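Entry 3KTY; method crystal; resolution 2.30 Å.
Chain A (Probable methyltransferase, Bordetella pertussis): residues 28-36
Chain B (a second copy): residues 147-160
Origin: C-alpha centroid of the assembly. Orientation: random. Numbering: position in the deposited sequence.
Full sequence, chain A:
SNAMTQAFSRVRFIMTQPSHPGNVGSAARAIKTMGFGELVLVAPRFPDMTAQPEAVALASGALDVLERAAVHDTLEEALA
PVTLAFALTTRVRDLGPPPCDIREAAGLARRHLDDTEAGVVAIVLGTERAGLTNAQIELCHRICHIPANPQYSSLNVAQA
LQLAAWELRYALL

Chain A (28-36) ARAIKTMGF
Chain B (147-160) PANPQYSSLNVAQA

A chain A helix that began earlier docks its last turn, around Arg A29 to Lys A32, against a loop of a second copy that enters a new helix at Val B157. Two CA pairs, each 5.0 Å apart, set the register: Thr A33 with Tyr B152, and Gly A35 with Asn B149. Chain A therefore advances as chain B recedes in number.

Ala A28 is out of reach. Arg A29 leaves the helix sideways, chi1 and chi2 both t, chi3 at 123° and chi4 at 70°, and its end comes nearer to the loop. Arg A29 NH1 donates to Gln B159 OE1 at 3.2 Å, near the guanidinium plane; Gln B159 (m, t, chi3 16°) points toward chain A, and its OE1 also accepts a weak bond from Asn B156 N, 3.2 Å. Thus one amide oxygen links the arginine to the helix start, where Asn B156 is the N-cap. Arg A29 NH2 packs 3.0 Å from Tyr B152 CE2.

Ala A30 points away and Ile A31 is out of reach. Lys A32 (t to chi3) points sideways, and Lys A32 O accepts a weak bond from Asn B149 ND2, 3.3 Å. Thr A33, chi1 p, returns OG1 to Ala A30 O at 2.8 Å while CG2 meets the Tyr B152 ring edge, 3.1 Å from CD2. Thr A33 O accepts from Asn B149 N at 3.1 Å, so one asparagine (chi1 t, chi2 -14°) reads two successive carbonyls in the last turn.

Selenomethionine Met A34 (m, m, chi3 144°) starts away, yet CE comes within 4.2 Å of Leu B155 CD2. Gly A35, phi/psi 93/7, makes the Schellman turn: its N bonds Lys A32 O at 2.8 Å, and Phe A36 N bonds Ile A31 O at 2.8 Å. A CB there would jam against the preceding carbonyl. Phe A36 (phi/psi -101/145) turns away.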

ATOM      1  N   ALA A  28       2.925  -0.977  12.691  1.00 33.25           N
ATOM      2  CA  ALA A  28       4.347  -0.814  12.943  1.00 32.88           C
ATOM      3  C   ALA A  28       5.182  -1.404  11.822  1.00 37.25           C
ATOM      4  O   ALA A  28       6.212  -0.834  11.444  1.00 34.54           O
ATOM      5  CB  ALA A  28       4.727  -1.470  14.290  1.00 36.26           C
ATOM      6  N   ARG A  29       4.726  -2.558  11.313  1.00 43.02           N
ATOM      7  CA  ARG A  29       5.420  -3.300  10.269  1.00 42.06           C
ATOM      8  C   ARG A  29       5.278  -2.511   8.986  1.00 34.87           C
ATOM      9  O   ARG A  29       6.264  -2.211   8.300  1.00 39.77           O
ATOM     10  CB  ARG A  29       4.845  -4.720  10.111  1.00 45.91           C
ATOM     11  CG  ARG A  29       5.692  -5.607   9.225  1.00 57.73           C
ATOM     12  CD  ARG A  29       5.092  -7.003   8.911  1.00 92.78           C
ATOM     13  NE  ARG A  29       4.979  -7.189   7.461  1.00 96.60           N
ATOM     14  CZ  ARG A  29       6.010  -7.355   6.625  1.00 97.49           C
ATOM     15  NH1 ARG A  29       5.794  -7.482   5.318  1.00 96.69           N
ATOM     16  NH2 ARG A  29       7.261  -7.393   7.083  1.00 95.95           N
ATOM     17  N   ALA A  30       4.048  -2.156   8.658  1.00 30.66           N
ATOM     18  CA  ALA A  30       3.844  -1.236   7.528  1.00 27.72           C
ATOM     19  C   ALA A  30       4.858  -0.075   7.508  1.00 32.57           C
ATOM     20  O   ALA A  30       5.562   0.105   6.522  1.00 37.60           O
ATOM     21  CB  ALA A  30       2.427  -0.684   7.542  1.00 27.82           C
ATOM     22  N   ILE A  31       4.951   0.729   8.570  1.00 27.90           N
ATOM     23  CA  ILE A  31       5.866   1.878   8.458  1.00 25.36           C
ATOM     24  C   ILE A  31       7.334   1.499   8.428  1.00 27.05           C
ATOM     25  O   ILE A  31       8.144   2.128   7.760  1.00 32.23           O
ATOM     26  CB  ILE A  31       5.598   3.045   9.461  1.00 36.82           C
ATOM     27  CG1 ILE A  31       5.818   2.610  10.908  1.00 37.65           C
ATOM     28  CG2 ILE A  31       4.196   3.635   9.258  1.00 31.59           C
ATOM     29  CD1 ILE A  31       5.713   3.775  11.866  1.00 34.99           C
ATOM     30  N   LYS A  32       7.694   0.453   9.143  1.00 28.58           N
ATOM     31  CA  LYS A  32       9.070   0.061   9.073  1.00 30.24           C
ATOM     32  C   LYS A  32       9.462  -0.313   7.651  1.00 36.38           C
ATOM     33  O   LYS A  32      10.561   0.019   7.225  1.00 40.10           O
ATOM     34  CB  LYS A  32       9.379  -1.088  10.027  1.00 35.53           C
ATOM     35  CG  LYS A  32      10.853  -1.204  10.278  1.00 36.91           C
ATOM     36  CD  LYS A  32      11.144  -2.266  11.301  1.00 42.34           C
ATOM     37  CE  LYS A  32      12.605  -2.211  11.742  1.00 46.00           C
ATOM     38  NZ  LYS A  32      13.079  -3.577  12.090  1.00 53.71           N
ATOM     39  N   THR A  33       8.589  -1.028   6.928  1.00 33.52           N
ATOM     40  CA  THR A  33       8.940  -1.442   5.572  1.00 37.56           C
ATOM     41  C   THR A  33       9.222  -0.263   4.650  1.00 34.65           C
ATOM     42  O   THR A  33       9.887  -0.419   3.631  1.00 42.22           O
ATOM     43  CB  THR A  33       7.876  -2.359   4.881  1.00 40.98           C
ATOM     44  OG1 THR A  33       6.695  -1.605   4.557  1.00 42.06           O
ATOM     45  CG2 THR A  33       7.522  -3.501   5.760  1.00 35.33           C
HETATM   46  N   MSE A  34       8.664   0.888   4.987  1.00 27.26           N
HETATM   47  CA  MSE A  34       8.874   2.125   4.256  1.00 27.48           C
HETATM   48  C   MSE A  34      10.029   2.941   4.826  1.00 32.88           C
HETATM   49  O   MSE A  34      10.316   4.028   4.361  1.00 31.77           O
HETATM   50  CB  MSE A  34       7.570   2.961   4.233  1.00 21.97           C
HETATM   51  CG  MSE A  34       6.393   2.251   3.442  1.00 34.14           C
HETATM   52 SE   MSE A  34       6.973   1.685   1.613  0.74 46.71          SE
HETATM   53  CE  MSE A  34       5.963   0.018   1.479  1.00114.17           C
ATOM     54  N   GLY A  35      10.687   2.424   5.847  1.00 36.59           N
ATOM     55  CA  GLY A  35      11.811   3.130   6.423  1.00 33.60           C
ATOM     56  C   GLY A  35      11.477   4.034   7.604  1.00 32.48           C
ATOM     57  O   GLY A  35      12.349   4.733   8.082  1.00 34.69           O
ATOM     58  N   PHE A  36      10.249   4.008   8.103  1.00 31.86           N
ATOM     59  CA  PHE A  36       9.909   4.855   9.244  1.00 30.65           C
ATOM     60  C   PHE A  36       9.890   4.118  10.590  1.00 38.80           C
ATOM     61  O   PHE A  36       9.495   2.958  10.675  1.00 43.97           O
ATOM     62  CB  PHE A  36       8.593   5.574   9.000  1.00 27.70           C
ATOM     63  CG  PHE A  36       8.613   6.460   7.775  1.00 32.22           C
ATOM     64  CD1 PHE A  36       9.147   7.745   7.839  1.00 29.05           C
ATOM     65  CD2 PHE A  36       8.122   6.007   6.544  1.00 24.83           C
ATOM     66  CE1 PHE A  36       9.165   8.589   6.682  1.00 31.24           C
ATOM     67  CE2 PHE A  36       8.129   6.854   5.374  1.00 22.51           C
ATOM     68  CZ  PHE A  36       8.650   8.141   5.452  1.00 27.96           C
TER
ATOM     69  N   PRO B 147      11.129   0.451  -4.643  1.00 42.70           N
ATOM     70  CA  PRO B 147      12.314   0.820  -3.853  1.00 46.83           C
ATOM     71  C   PRO B 147      11.933   1.019  -2.381  1.00 57.22           C
ATOM     72  O   PRO B 147      11.829   2.165  -1.952  1.00 58.74           O
ATOM     73  CB  PRO B 147      12.756   2.156  -4.484  1.00 37.97           C
ATOM     74  CG  PRO B 147      11.453   2.795  -4.994  1.00 33.80           C
ATOM     75  CD  PRO B 147      10.597   1.587  -5.430  1.00 44.38           C
ATOM     76  N   ALA B 148      11.720  -0.072  -1.643  1.00 56.70           N
ATOM     77  CA  ALA B 148      11.335  -0.001  -0.240  1.00 56.77           C
ATOM     78  C   ALA B 148      12.563  -0.109   0.618  1.00 59.86           C
ATOM     79  O   ALA B 148      13.641  -0.392   0.116  1.00 73.95           O
ATOM     80  CB  ALA B 148      10.356  -1.090   0.118  1.00 56.50           C
ATOM     81  N   ASN B 149      12.402   0.117   1.918  1.00 60.43           N
ATOM     82  CA  ASN B 149      13.518   0.044   2.853  1.00 65.25           C
ATOM     83  C   ASN B 149      14.429  -1.146   2.571  1.00 70.98           C
ATOM     84  O   ASN B 149      13.961  -2.268   2.382  1.00 75.81           O
ATOM     85  CB  ASN B 149      13.006  -0.015   4.294  1.00 65.14           C
ATOM     86  CG  ASN B 149      14.130  -0.123   5.306  1.00 75.25           C
ATOM     87  OD1 ASN B 149      15.275  -0.404   4.953  1.00 89.17           O
ATOM     88  ND2 ASN B 149      13.806   0.099   6.575  1.00 78.15           N
ATOM     89  N   PRO B 150      15.734  -0.892   2.546  1.00 86.07           N
ATOM     90  CA  PRO B 150      16.719  -1.947   2.288  1.00 90.80           C
ATOM     91  C   PRO B 150      16.679  -3.033   3.358  1.00 97.98           C
ATOM     92  O   PRO B 150      16.648  -4.219   3.032  1.00100.69           O
ATOM     93  CB  PRO B 150      18.051  -1.198   2.348  1.00103.42           C
ATOM     94  CG  PRO B 150      17.711   0.194   1.949  1.00104.15           C
ATOM     95  CD  PRO B 150      16.334   0.453   2.491  1.00 97.77           C
ATOM     96  N   GLN B 151      16.679  -2.623   4.623  1.00104.56           N
ATOM     97  CA  GLN B 151      16.641  -3.567   5.734  1.00112.92           C
ATOM     98  C   GLN B 151      15.288  -4.267   5.815  1.00122.12           C
ATOM     99  O   GLN B 151      15.134  -5.260   6.526  1.00121.79           O
ATOM    100  CB  GLN B 151      16.944  -2.853   7.053  1.00115.08           C
ATOM    101  CG  GLN B 151      15.707  -2.408   7.816  1.00117.91           C
ATOM    102  CD  GLN B 151      16.009  -1.323   8.831  1.00119.06           C
ATOM    103  OE1 GLN B 151      16.798  -1.522   9.754  1.00118.87           O
ATOM    104  NE2 GLN B 151      15.379  -0.165   8.663  1.00117.60           N
ATOM    105  N   TYR B 152      14.312  -3.743   5.081  1.00133.34           N
ATOM    106  CA  TYR B 152      12.971  -4.315   5.069  1.00142.27           C
ATOM    107  C   TYR B 152      12.327  -4.179   3.692  1.00148.18           C
ATOM    108  O   TYR B 152      11.238  -3.623   3.558  1.00149.75           O
ATOM    109  CB  TYR B 152      12.093  -3.647   6.128  1.00143.62           C
ATOM    110  CG  TYR B 152      11.420  -4.622   7.069  1.00142.32           C
ATOM    111  CD1 TYR B 152      12.169  -5.490   7.852  1.00144.63           C
ATOM    112  CD2 TYR B 152      10.037  -4.673   7.173  1.00138.49           C
ATOM    113  CE1 TYR B 152      11.559  -6.382   8.713  1.00144.81           C
ATOM    114  CE2 TYR B 152       9.418  -5.562   8.032  1.00138.02           C
ATOM    115  CZ  TYR B 152      10.183  -6.414   8.799  1.00141.55           C
ATOM    116  OH  TYR B 152       9.571  -7.300   9.655  1.00142.71           O
ATOM    117  N   SER B 153      13.009  -4.691   2.672  1.00153.71           N
ATOM    118  CA  SER B 153      12.506  -4.627   1.306  1.00156.38           C
ATOM    119  C   SER B 153      11.555  -5.782   1.013  1.00153.52           C
ATOM    120  O   SER B 153      10.702  -5.688   0.129  1.00152.26           O
ATOM    121  CB  SER B 153      13.665  -4.634   0.307  1.00163.85           C
ATOM    122  OG  SER B 153      14.839  -4.087   0.883  1.00171.37           O
ATOM    123  N   SER B 154      11.707  -6.872   1.759  1.00148.91           N
ATOM    124  CA  SER B 154      10.862  -8.046   1.580  1.00133.81           C
ATOM    125  C   SER B 154       9.501  -7.853   2.241  1.00119.56           C
ATOM    126  O   SER B 154       9.353  -8.045   3.448  1.00120.63           O
ATOM    127  CB  SER B 154      11.549  -9.290   2.146  1.00137.19           C
ATOM    128  OG  SER B 154      12.543  -9.773   1.258  1.00135.16           O
ATOM    129  N   LEU B 155       8.510  -7.472   1.442  1.00103.51           N
ATOM    130  CA  LEU B 155       7.160  -7.252   1.947  1.00 91.52           C
ATOM    131  C   LEU B 155       6.157  -8.173   1.260  1.00 67.25           C
ATOM    132  O   LEU B 155       6.323  -8.526   0.092  1.00 71.17           O
ATOM    133  CB  LEU B 155       6.748  -5.790   1.756  1.00 94.38           C
ATOM    134  CG  LEU B 155       7.332  -5.075   0.537  1.00 89.09           C
ATOM    135  CD1 LEU B 155       7.529  -6.048  -0.615  1.00 89.42           C
ATOM    136  CD2 LEU B 155       6.444  -3.914   0.117  1.00 80.57           C
ATOM    137  N   ASN B 156       5.117  -8.559   1.993  1.00 54.92           N
ATOM    138  CA  ASN B 156       4.087  -9.439   1.456  1.00 60.38           C
ATOM    139  C   ASN B 156       3.746  -9.111   0.007  1.00 70.24           C
ATOM    140  O   ASN B 156       3.720  -7.945  -0.386  1.00 72.86           O
ATOM    141  CB  ASN B 156       2.826  -9.377   2.320  1.00 67.55           C
ATOM    142  CG  ASN B 156       1.709 -10.252   1.786  1.00 80.88           C
ATOM    143  OD1 ASN B 156       0.810  -9.776   1.092  1.00 78.68           O
ATOM    144  ND2 ASN B 156       1.761 -11.539   2.108  1.00 83.15           N
ATOM    145  N   VAL B 157       3.483 -10.147  -0.783  1.00 60.28           N
ATOM    146  CA  VAL B 157       3.146  -9.972  -2.178  1.00 51.47           C
ATOM    147  C   VAL B 157       1.845  -9.196  -2.283  1.00 49.40           C
ATOM    148  O   VAL B 157       1.634  -8.438  -3.214  1.00 48.58           O
ATOM    149  CB  VAL B 157       3.023 -11.358  -2.875  1.00 64.88           C
ATOM    150  CG1 VAL B 157       2.626 -11.235  -4.344  1.00 64.83           C
ATOM    151  CG2 VAL B 157       4.330 -12.120  -2.740  1.00 71.52           C
ATOM    152  N   ALA B 158       0.957  -9.346  -1.320  1.00 52.58           N
ATOM    153  CA  ALA B 158      -0.287  -8.596  -1.435  1.00 54.79           C
ATOM    154  C   ALA B 158      -0.032  -7.095  -1.173  1.00 58.40           C
ATOM    155  O   ALA B 158      -0.773  -6.237  -1.645  1.00 49.43           O
ATOM    156  CB  ALA B 158      -1.350  -9.154  -0.501  1.00 46.03           C
ATOM    157  N   GLN B 159       1.018  -6.797  -0.409  1.00 59.22           N
ATOM    158  CA  GLN B 159       1.407  -5.421  -0.129  1.00 53.73           C
ATOM    159  C   GLN B 159       2.085  -4.822  -1.353  1.00 48.01           C
ATOM    160  O   GLN B 159       1.688  -3.751  -1.822  1.00 38.84           O
ATOM    161  CB  GLN B 159       2.285  -5.388   1.101  1.00 56.76           C
ATOM    162  CG  GLN B 159       1.490  -5.799   2.351  1.00 63.09           C
ATOM    163  CD  GLN B 159       2.362  -6.325   3.490  1.00 72.95           C
ATOM    164  OE1 GLN B 159       3.591  -6.129   3.500  1.00 79.66           O
ATOM    165  NE2 GLN B 159       1.726  -6.996   4.464  1.00 70.62           N
ATOM    166  N   ALA B 160       3.042  -5.555  -1.923  1.00 40.59           N
ATOM    167  CA  ALA B 160       3.560  -5.202  -3.225  1.00 39.50           C
ATOM    168  C   ALA B 160       2.401  -4.888  -4.173  1.00 35.63           C
ATOM    169  O   ALA B 160       2.387  -3.838  -4.815  1.00 32.96           O
ATOM    170  CB  ALA B 160       4.425  -6.282  -3.797  1.00 37.21           C
TER